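Local coordinates for aclacinomycin oxidoreductase (AknOx) (Streptomyces galilaeus, PDB 2IPI), which oxidises the terminal sugar of aclacinomycins in two successive FAD-dependent steps, turning aclacinomycin N into aclacinomycin A and then into aclacinomycin Y, at residues Gly162-Asp170 / Asn279-His290; Leu136-Ile144 / Pro237-Pro245. All coordinates share one frame; numbering follows the deposited sequence.

Along the chain, 136-144 comes first, at the end of helix 129-140, then 162-170, which runs from the flavin into helix 167-170. Segment 237-245 follows, between strands 221-227 and 248-256. Last comes segment 279-290, which leads from helix 262-278 into strand 290-296. Contact 2 closes a loop of 92 residues and contact 1 one of 108; because their segments alternate, the two loops cross rather than nest. Both tie the FAD-binding part of the chain to the later part that carries the seven-stranded antiparallel sheet. Their centres are about 17 Å apart, yet they touch: Arg169 NH1 probably donates a hydrogen bond to Lys243 O (2.9 Å), and Asp170 packs on Pro242.

Contact 1 (Gly162-Asp170 / Asn279-His290); sequences GYGPLSRRD and NSAAGTPYASMH. With FAD (flavin-adenine dinucleotide), chain F.
One face of the His290 imidazole is covered by Pro165, whose CA lies 3.6 Å from the ring centroid and 19° off its normal, a CH-pi contact; Gly164 C lies over the same face. With His290 CG anti to the backbone N (chi1 180°), the ring reaches across the proline, and Pro165 CB comes within 3.8 Å of His290 ND1. Arg168 runs beside Met289, both side chains pointing the same way. Its guanidinium has Met289 N over one face and Met289 SD in plane at the edge. Water 1 lies between the segments, 2.7 Å from Pro165 O and 3.1 Å from Ala287 O. Upstream, Ser167 OG accepts from Gly164 N at 2.9 Å and sits in plane at the edge of the Tyr163 ring. The backbone of Tyr163 grips the flavin twice: its N donates to FAD O2 (2.9 Å), and its O accepts from FAD N3 (2.8 Å). His290 also lies near the catalytic Tyr397, so the contact joins the flavin-binding loop of this PCMH-type oxidase to the antiparallel sheet whose strand 391-398 carries that active-site tyrosine.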
loop_
_atom_site.group_PDB
_atom_site.type_symbol
_atom_site.label_atom_id
_atom_site.label_comp_id
_atom_site.label_asym_id
_atom_site.label_seq_id
_atom_site.Cartn_x
_atom_site.Cartn_y
_atom_site.Cartn_z
ATOM N N GLY A 162 -1.129 3.742 -2.380
ATOM C CA GLY A 162 -0.787 2.410 -2.828
ATOM C C GLY A 162 -0.054 2.490 -4.169
ATOM O O GLY A 162 -0.424 3.285 -5.041
ATOM N N TYR A 163 0.997 1.707 -4.287
ATOM C CA TYR A 163 1.905 1.665 -5.415
ATOM C C TYR A 163 1.937 0.234 -5.938
ATOM O O TYR A 163 1.515 -0.706 -5.266
ATOM C CB TYR A 163 3.304 2.116 -4.971
ATOM C CG TYR A 163 4.135 0.982 -4.411
ATOM C CD1 TYR A 163 5.134 0.399 -5.185
ATOM C CD2 TYR A 163 3.933 0.482 -3.133
ATOM C CE1 TYR A 163 5.897 -0.638 -4.686
ATOM C CE2 TYR A 163 4.690 -0.558 -2.625
ATOM C CZ TYR A 163 5.676 -1.112 -3.413
ATOM O OH TYR A 163 6.443 -2.140 -2.927
ATOM N N GLY A 164 2.482 0.056 -7.136
ATOM C CA GLY A 164 2.586 -1.305 -7.661
ATOM C C GLY A 164 3.681 -1.431 -8.692
ATOM O O GLY A 164 4.608 -0.623 -8.672
ATOM N N PRO A 165 3.553 -2.441 -9.536
ATOM C CA PRO A 165 4.556 -2.783 -10.550
ATOM C C PRO A 165 4.801 -1.708 -11.596
ATOM O O PRO A 165 5.873 -1.601 -12.208
ATOM C CB PRO A 165 3.926 -4.020 -11.213
ATOM C CG PRO A 165 3.047 -4.601 -10.149
ATOM C CD PRO A 165 2.401 -3.374 -9.542
ATOM N N LEU A 166 3.808 -0.847 -11.845
ATOM C CA LEU A 166 4.041 0.213 -12.833
ATOM C C LEU A 166 4.430 1.525 -12.187
ATOM O O LEU A 166 4.555 2.540 -12.879
ATOM C CB LEU A 166 2.812 0.385 -13.742
ATOM C CG LEU A 166 2.411 -0.821 -14.585
ATOM C CD1 LEU A 166 1.122 -0.590 -15.365
ATOM C CD2 LEU A 166 3.509 -1.228 -15.556
ATOM N N SER A 167 4.663 1.575 -10.864
ATOM C CA SER A 167 4.993 2.904 -10.313
ATOM C C SER A 167 6.285 3.483 -10.894
ATOM O O SER A 167 6.344 4.660 -11.251
ATOM C CB SER A 167 5.104 2.862 -8.790
ATOM O OG SER A 167 3.899 2.349 -8.239
ATOM N N ARG A 168 7.309 2.643 -10.991
ATOM C CA ARG A 168 8.578 3.020 -11.580
ATOM C C ARG A 168 8.425 3.797 -12.891
ATOM O O ARG A 168 9.173 4.747 -13.093
ATOM C CB ARG A 168 9.445 1.775 -11.867
ATOM C CG ARG A 168 10.316 1.406 -10.673
ATOM C CD ARG A 168 11.741 1.098 -11.098
ATOM N NE ARG A 168 11.968 -0.293 -11.413
ATOM C CZ ARG A 168 13.043 -0.796 -12.007
ATOM N NH1 ARG A 168 14.069 -0.038 -12.395
ATOM N NH2 ARG A 168 13.088 -2.110 -12.220
ATOM N N ARG A 169 7.455 3.370 -13.683
ATOM C CA ARG A 169 7.113 3.806 -15.035
ATOM C C ARG A 169 6.202 5.049 -15.032
ATOM O O ARG A 169 6.445 5.991 -15.797
ATOM C CB ARG A 169 6.475 2.700 -15.883
ATOM C CG ARG A 169 4.978 2.464 -15.844
ATOM C CD ARG A 169 4.423 1.608 -16.963
ATOM N NE ARG A 169 4.183 2.328 -18.197
ATOM C CZ ARG A 169 3.046 2.379 -18.898
ATOM N NH1 ARG A 169 1.977 1.730 -18.498
ATOM N NH2 ARG A 169 2.997 3.093 -20.020
ATOM N N ASP A 170 5.171 5.048 -14.211
ATOM C CA ASP A 170 4.159 6.097 -14.207
ATOM C C ASP A 170 3.973 6.785 -12.859
ATOM O O ASP A 170 3.199 7.757 -12.838
ATOM C CB ASP A 170 2.797 5.527 -14.588
ATOM C CG ASP A 170 2.712 4.854 -15.940
ATOM O OD1 ASP A 170 3.426 5.247 -16.874
ATOM O OD2 ASP A 170 1.896 3.915 -16.049
ATOM N N ASN A 279 20.170 2.500 -10.945
ATOM C CA ASN A 279 19.202 2.351 -12.021
ATOM C C ASN A 279 17.758 2.617 -11.651
ATOM O O ASN A 279 17.033 1.673 -11.331
ATOM C CB ASN A 279 19.305 0.901 -12.527
ATOM C CG ASN A 279 19.392 0.791 -14.030
ATOM O OD1 ASN A 279 18.371 0.534 -14.670
ATOM N ND2 ASN A 279 20.589 0.996 -14.579
ATOM N N SER A 280 17.302 3.866 -11.710
ATOM C CA SER A 280 15.869 4.112 -11.613
ATOM C C SER A 280 15.487 5.522 -12.080
ATOM O O SER A 280 15.858 5.939 -13.171
ATOM C CB SER A 280 15.354 3.931 -10.189
ATOM O OG SER A 280 13.942 4.086 -10.186
ATOM N N ALA A 281 14.750 6.190 -11.213
ATOM C CA ALA A 281 14.244 7.546 -11.200
ATOM C C ALA A 281 14.522 8.319 -12.490
ATOM O O ALA A 281 15.374 9.216 -12.485
ATOM C CB ALA A 281 14.842 8.271 -9.990
ATOM N N ALA A 282 13.805 7.997 -13.559
ATOM C CA ALA A 282 13.855 8.640 -14.864
ATOM C C ALA A 282 12.850 7.993 -15.811
ATOM O O ALA A 282 11.881 7.383 -15.366
ATOM C CB ALA A 282 15.246 8.618 -15.477
ATOM N N GLY A 283 13.020 8.088 -17.128
ATOM C CA GLY A 283 12.018 7.478 -18.006
ATOM C C GLY A 283 12.697 6.538 -18.993
ATOM O O GLY A 283 12.495 6.687 -20.196
ATOM N N THR A 284 13.481 5.620 -18.452
ATOM C CA THR A 284 14.370 4.704 -19.145
ATOM C C THR A 284 13.815 3.297 -19.281
ATOM O O THR A 284 12.807 3.011 -18.635
ATOM C CB THR A 284 15.705 4.610 -18.369
ATOM O OG1 THR A 284 15.434 4.049 -17.075
ATOM C CG2 THR A 284 16.324 5.982 -18.171
ATOM N N PRO A 285 14.420 2.425 -20.082
ATOM C CA PRO A 285 14.047 1.015 -20.120
ATOM C C PRO A 285 13.768 0.391 -18.763
ATOM O O PRO A 285 12.773 -0.304 -18.563
ATOM C CB PRO A 285 15.322 0.352 -20.690
ATOM C CG PRO A 285 15.835 1.372 -21.649
ATOM C CD PRO A 285 15.497 2.712 -21.052
ATOM N N TYR A 286 14.683 0.630 -17.826
ATOM C CA TYR A 286 14.564 -0.055 -16.531
ATOM C C TYR A 286 13.517 0.612 -15.665
ATOM O O TYR A 286 13.067 0.025 -14.679
ATOM C CB TYR A 286 15.924 -0.147 -15.843
ATOM C CG TYR A 286 16.711 -1.379 -16.263
ATOM C CD1 TYR A 286 16.191 -2.664 -16.148
ATOM C CD2 TYR A 286 17.983 -1.246 -16.791
ATOM C CE1 TYR A 286 16.923 -3.776 -16.540
ATOM C CE2 TYR A 286 18.725 -2.342 -17.177
ATOM C CZ TYR A 286 18.189 -3.609 -17.056
ATOM O OH TYR A 286 18.950 -4.689 -17.456
ATOM N N ALA A 287 13.056 1.808 -16.009
ATOM C CA ALA A 287 11.885 2.361 -15.321
ATOM C C ALA A 287 10.674 1.461 -15.492
ATOM O O ALA A 287 9.737 1.485 -14.691
ATOM C CB ALA A 287 11.557 3.758 -15.803
ATOM N N SER A 288 10.652 0.621 -16.538
ATOM C CA SER A 288 9.477 -0.210 -16.753
ATOM C C SER A 288 9.590 -1.573 -16.080
ATOM O O SER A 288 8.619 -2.327 -16.144
ATOM C CB SER A 288 9.229 -0.382 -18.257
ATOM O OG SER A 288 8.822 0.875 -18.778
ATOM N N MET A 289 10.718 -1.869 -15.452
ATOM C CA MET A 289 10.886 -3.145 -14.734
ATOM C C MET A 289 10.378 -3.066 -13.308
ATOM O O MET A 289 10.513 -2.030 -12.647
ATOM C CB MET A 289 12.373 -3.538 -14.731
ATOM C CG MET A 289 12.680 -5.013 -14.507
ATOM S SD MET A 289 14.393 -5.378 -14.038
ATOM C CE MET A 289 14.355 -4.981 -12.291
ATOM N N HIS A 290 9.787 -4.134 -12.781
ATOM C CA HIS A 290 9.463 -4.241 -11.364
ATOM C C HIS A 290 9.996 -5.565 -10.810
ATOM O O HIS A 290 9.962 -6.583 -11.515
ATOM C CB HIS A 290 7.957 -4.133 -11.146
ATOM C CG HIS A 290 7.496 -4.239 -9.725
ATOM N ND1 HIS A 290 6.874 -5.373 -9.234
ATOM C CD2 HIS A 290 7.546 -3.383 -8.682
ATOM C CE1 HIS A 290 6.564 -5.212 -7.963
ATOM N NE2 HIS A 290 6.968 -4.004 -7.604
HETATM P PA FAD F . -9.756 -1.405 4.514
HETATM O O1A FAD F . -9.497 -2.126 5.698
HETATM O O2A FAD F . -11.180 -1.416 4.182
HETATM O O5B FAD F . -9.228 0.073 4.622
HETATM C C5B FAD F . -7.966 0.379 5.061
HETATM C C4B FAD F . -7.940 1.784 5.657
HETATM O O4B FAD F . -8.623 2.657 4.800
HETATM C C3B FAD F . -8.726 1.846 6.980
HETATM O O3B FAD F . -8.250 2.864 7.784
HETATM C C2B FAD F . -10.131 2.204 6.529
HETATM O O2B FAD F . -10.940 2.806 7.503
HETATM C C1B FAD F . -9.801 3.112 5.365
HETATM N N9A FAD F . -10.902 3.253 4.391
HETATM C C8A FAD F . -11.563 2.267 3.772
HETATM N N7A FAD F . -12.474 2.767 2.951
HETATM C C5A FAD F . -12.416 4.094 3.066
HETATM C C6A FAD F . -13.120 5.125 2.456
HETATM N N6A FAD F . -13.977 4.831 1.555
HETATM N N1A FAD F . -12.829 6.380 2.755
HETATM C C2A FAD F . -11.863 6.622 3.610
HETATM N N3A FAD F . -11.162 5.670 4.197
HETATM C C4A FAD F . -11.435 4.424 3.951
HETATM N N1 FAD F . -0.395 -1.635 -0.864
HETATM C C2 FAD F . 0.383 -1.061 -1.842
HETATM O O2 FAD F . 0.653 0.060 -1.865
HETATM N N3 FAD F . 0.856 -1.869 -2.839
HETATM C C4 FAD F . 0.574 -3.223 -2.891
HETATM O O4 FAD F . 0.938 -3.861 -3.837
HETATM C C4X FAD F . -0.232 -3.789 -1.901
HETATM N N5 FAD F . -0.523 -5.122 -1.883
HETATM C C5X FAD F . -1.360 -5.659 -0.961
HETATM C C6 FAD F . -1.715 -7.008 -1.021
HETATM C C7 FAD F . -2.514 -7.540 -0.051
HETATM C C7M FAD F . -2.944 -8.957 -0.241
HETATM C C8 FAD F . -3.061 -6.731 0.950
HETATM C C8M FAD F . -4.181 -7.267 1.813
HETATM C C9 FAD F . -2.702 -5.402 0.963
HETATM C C9A FAD F . -1.837 -4.843 0.056
HETATM N N10 FAD F . -1.481 -3.509 0.112
HETATM C C10 FAD F . -0.721 -2.973 -0.884
HETATM C "C1'" FAD F . -1.474 -2.760 1.404
HETATM C "C2'" FAD F . -2.769 -2.027 1.759
HETATM O "O2'" FAD F . -3.572 -2.566 2.757
HETATM C "C3'" FAD F . -3.643 -1.701 0.571
HETATM O "O3'" FAD F . -2.954 -0.973 -0.398
HETATM C "C4'" FAD F . -4.906 -1.039 1.201
HETATM O "O4'" FAD F . -4.727 -0.488 2.443
HETATM C "C5'" FAD F . -6.182 -1.838 1.327
HETATM O "O5'" FAD F . -7.241 -1.008 1.671
HETATM P P FAD F . -8.626 -1.702 1.868
HETATM O O1P FAD F . -9.675 -0.883 1.378
HETATM O O2P FAD F . -8.564 -2.956 1.253
HETATM O O3P FAD F . -8.799 -2.022 3.408
HETATM O O HOH W 1 7.095 0.393 -13.510
#

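Contact 2 (Leu136-Ile144 / Pro237-Pro245); sequences LYLDWGVTI and PSQLLPKAP
Val142 turns its two methyls to different parts of 237-245: with CG1 anti to the backbone N (chi1 177°), CG1 is aimed at Leu241 and CG2 at Lys243. Val142 CG1 packs closely on Leu241 CB, at 3.3 Å. The bent aliphatic chain of Lys243 crosses Val142 obliquely, Lys243 CD lying 3.5 Å from Val142 CG2, which also lies against Ser238 O at 3.2 Å. At the helix end the pyrrole part of the Trp140 indole does the touching, its CD1 lying 3.4 Å from Pro237 CB. One helical turn earlier, Tyr137 reaches a different part of the loop, where Tyr137 CE1 rests against the Ala244 methyl, 3.3 Å from Ala244 CB. Thr143 OG1 approaches the same methyl. The backbones themselves are joined by a single beta bridge between Val142 and Lys243: Ala244 N donates to Gly141 O (3.0 Å), and Thr143 N to Pro242 O (2.8 Å), the second less surely, since Pro242 O is crowded in the model. Gly141, with positive phi, turns the chain out of the helix into this bridge. Helix 129-140 is thus held to the 237-245 connection, with Phe121 of strand 120-123 meeting Trp140 edge-to-face and touching Pro237 and Leu241, while Trp344 of helix 344-348 packs on Tyr137 and Ala244.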
loop_
_atom_site.group_PDB
_atom_site.type_symbol
_atom_site.label_atom_id
_atom_site.label_comp_id
_atom_site.label_asym_id
_atom_site.label_seq_id
_atom_site.Cartn_x
_atom_site.Cartn_y
_atom_site.Cartn_z
ATOM N N LEU A 136 -10.970 -0.905 -16.645
ATOM C CA LEU A 136 -10.255 0.166 -17.335
ATOM C C LEU A 136 -9.597 -0.340 -18.609
ATOM O O LEU A 136 -9.486 0.310 -19.642
ATOM C CB LEU A 136 -9.193 0.740 -16.402
ATOM C CG LEU A 136 -9.360 2.149 -15.846
ATOM C CD1 LEU A 136 -10.800 2.621 -15.890
ATOM C CD2 LEU A 136 -8.791 2.236 -14.429
ATOM N N TYR A 137 -9.093 -1.579 -18.507
ATOM C CA TYR A 137 -8.280 -2.097 -19.615
ATOM C C TYR A 137 -9.140 -2.456 -20.820
ATOM O O TYR A 137 -8.847 -2.019 -21.936
ATOM C CB TYR A 137 -7.515 -3.308 -19.098
ATOM C CG TYR A 137 -6.656 -4.022 -20.105
ATOM C CD1 TYR A 137 -5.537 -3.411 -20.651
ATOM C CD2 TYR A 137 -7.000 -5.307 -20.505
ATOM C CE1 TYR A 137 -4.761 -4.086 -21.585
ATOM C CE2 TYR A 137 -6.230 -5.987 -21.430
ATOM C CZ TYR A 137 -5.119 -5.365 -21.954
ATOM O OH TYR A 137 -4.343 -6.038 -22.882
ATOM N N LEU A 138 -10.175 -3.239 -20.607
ATOM C CA LEU A 138 -10.995 -3.809 -21.669
ATOM C C LEU A 138 -11.729 -2.713 -22.421
ATOM O O LEU A 138 -11.871 -2.784 -23.646
ATOM C CB LEU A 138 -11.984 -4.844 -21.105
ATOM C CG LEU A 138 -11.331 -6.065 -20.432
ATOM C CD1 LEU A 138 -12.365 -7.084 -20.004
ATOM C CD2 LEU A 138 -10.303 -6.687 -21.373
ATOM N N ASP A 139 -12.204 -1.668 -21.733
ATOM C CA ASP A 139 -12.917 -0.624 -22.463
ATOM C C ASP A 139 -11.985 0.348 -23.182
ATOM O O ASP A 139 -12.316 0.913 -24.235
ATOM C CB ASP A 139 -13.891 0.143 -21.585
ATOM C CG ASP A 139 -15.086 -0.604 -21.063
ATOM O OD1 ASP A 139 -15.405 -1.704 -21.547
ATOM O OD2 ASP A 139 -15.763 -0.126 -20.118
ATOM N N TRP A 140 -10.784 0.616 -22.664
ATOM C CA TRP A 140 -9.942 1.685 -23.183
ATOM C C TRP A 140 -8.482 1.291 -23.342
ATOM O O TRP A 140 -7.701 2.070 -23.894
ATOM C CB TRP A 140 -10.025 2.935 -22.264
ATOM C CG TRP A 140 -11.421 3.411 -22.032
ATOM C CD1 TRP A 140 -12.164 4.184 -22.896
ATOM C CD2 TRP A 140 -12.256 3.168 -20.895
ATOM N NE1 TRP A 140 -13.406 4.428 -22.352
ATOM C CE2 TRP A 140 -13.491 3.822 -21.128
ATOM C CE3 TRP A 140 -12.109 2.475 -19.692
ATOM C CZ2 TRP A 140 -14.540 3.791 -20.215
ATOM C CZ3 TRP A 140 -13.152 2.443 -18.786
ATOM C CH2 TRP A 140 -14.367 3.101 -19.046
ATOM N N GLY A 141 -8.018 0.143 -22.867
ATOM C CA GLY A 141 -6.616 -0.227 -23.041
ATOM C C GLY A 141 -5.654 0.477 -22.126
ATOM O O GLY A 141 -4.450 0.676 -22.321
ATOM N N VAL A 142 -6.180 0.938 -20.994
ATOM C CA VAL A 142 -5.395 1.809 -20.118
ATOM C C VAL A 142 -5.300 1.205 -18.725
ATOM O O VAL A 142 -5.865 0.123 -18.529
ATOM C CB VAL A 142 -6.114 3.159 -20.192
ATOM C CG1 VAL A 142 -5.536 4.209 -19.309
ATOM C CG2 VAL A 142 -6.073 3.709 -21.630
ATOM N N THR A 143 -4.623 1.829 -17.760
ATOM C CA THR A 143 -4.588 1.403 -16.365
ATOM C C THR A 143 -4.179 2.534 -15.419
ATOM O O THR A 143 -3.919 3.643 -15.859
ATOM C CB THR A 143 -3.582 0.256 -16.146
ATOM O OG1 THR A 143 -3.517 -0.579 -17.309
ATOM C CG2 THR A 143 -4.036 -0.632 -15.007
ATOM N N ILE A 144 -4.070 2.215 -14.132
ATOM C CA ILE A 144 -3.451 3.042 -13.115
ATOM C C ILE A 144 -2.317 2.276 -12.429
ATOM O O ILE A 144 -2.405 1.050 -12.274
ATOM C CB ILE A 144 -4.467 3.513 -12.062
ATOM C CG1 ILE A 144 -5.365 2.437 -11.454
ATOM C CG2 ILE A 144 -5.295 4.662 -12.637
ATOM C CD1 ILE A 144 -6.231 2.954 -10.320
ATOM N N PRO A 237 -10.698 9.059 -24.200
ATOM C CA PRO A 237 -10.375 8.433 -22.901
ATOM C C PRO A 237 -9.122 7.566 -22.968
ATOM O O PRO A 237 -8.334 7.539 -22.027
ATOM C CB PRO A 237 -11.600 7.573 -22.585
ATOM C CG PRO A 237 -12.700 8.220 -23.368
ATOM C CD PRO A 237 -12.037 8.652 -24.647
ATOM N N SER A 238 -8.879 6.860 -24.058
ATOM C CA SER A 238 -7.758 5.938 -24.194
ATOM C C SER A 238 -6.403 6.618 -24.015
ATOM O O SER A 238 -5.382 5.934 -23.891
ATOM C CB SER A 238 -7.768 5.256 -25.564
ATOM O OG SER A 238 -9.056 5.108 -26.127
ATOM N N GLN A 239 -6.349 7.941 -24.027
ATOM C CA GLN A 239 -5.097 8.683 -23.942
ATOM C C GLN A 239 -5.097 9.574 -22.697
ATOM O O GLN A 239 -4.257 10.474 -22.613
ATOM C CB GLN A 239 -4.855 9.559 -25.159
ATOM C CG GLN A 239 -4.631 8.839 -26.479
ATOM C CD GLN A 239 -3.994 9.776 -27.483
ATOM O OE1 GLN A 239 -2.798 10.072 -27.457
ATOM N NE2 GLN A 239 -4.834 10.265 -28.399
ATOM N N LEU A 240 -6.021 9.296 -21.782
ATOM C CA LEU A 240 -6.152 10.143 -20.587
ATOM C C LEU A 240 -5.542 9.484 -19.366
ATOM O O LEU A 240 -5.456 10.104 -18.293
ATOM C CB LEU A 240 -7.620 10.530 -20.335
ATOM C CG LEU A 240 -8.194 11.557 -21.321
ATOM C CD1 LEU A 240 -9.539 12.092 -20.864
ATOM C CD2 LEU A 240 -7.204 12.692 -21.552
ATOM N N LEU A 241 -5.110 8.232 -19.479
ATOM C CA LEU A 241 -4.345 7.589 -18.400
ATOM C C LEU A 241 -3.334 6.646 -19.069
ATOM O O LEU A 241 -3.528 6.335 -20.255
ATOM C CB LEU A 241 -5.200 6.840 -17.402
ATOM C CG LEU A 241 -6.278 7.450 -16.535
ATOM C CD1 LEU A 241 -7.285 6.414 -16.075
ATOM C CD2 LEU A 241 -5.571 8.061 -15.333
ATOM N N PRO A 242 -2.302 6.180 -18.388
ATOM C CA PRO A 242 -1.301 5.316 -19.033
ATOM C C PRO A 242 -1.923 4.064 -19.630
ATOM O O PRO A 242 -2.853 3.452 -19.103
ATOM C CB PRO A 242 -0.356 4.958 -17.880
ATOM C CG PRO A 242 -0.464 6.177 -16.997
ATOM C CD PRO A 242 -1.969 6.393 -16.953
ATOM N N LYS A 243 -1.347 3.676 -20.775
ATOM C CA LYS A 243 -1.743 2.479 -21.480
ATOM C C LYS A 243 -1.089 1.224 -20.918
ATOM O O LYS A 243 0.093 1.248 -20.599
ATOM C CB LYS A 243 -1.362 2.573 -22.967
ATOM C CG LYS A 243 -2.586 2.422 -23.864
ATOM C CD LYS A 243 -3.359 3.735 -23.892
ATOM C CE LYS A 243 -3.075 4.488 -25.189
ATOM N NZ LYS A 243 -4.116 4.155 -26.208
ATOM N N ALA A 244 -1.859 0.148 -20.823
ATOM C CA ALA A 244 -1.337 -1.116 -20.326
ATOM C C ALA A 244 -0.176 -1.596 -21.193
ATOM O O ALA A 244 -0.126 -1.282 -22.380
ATOM C CB ALA A 244 -2.422 -2.186 -20.248
ATOM N N PRO A 245 0.762 -2.329 -20.596
ATOM C CA PRO A 245 1.859 -2.944 -21.349
ATOM C C PRO A 245 1.335 -3.914 -22.395
ATOM O O PRO A 245 0.243 -4.451 -22.250
ATOM C CB PRO A 245 2.638 -3.738 -20.291
ATOM C CG PRO A 245 2.364 -2.944 -19.052
ATOM C CD PRO A 245 0.886 -2.605 -19.161
#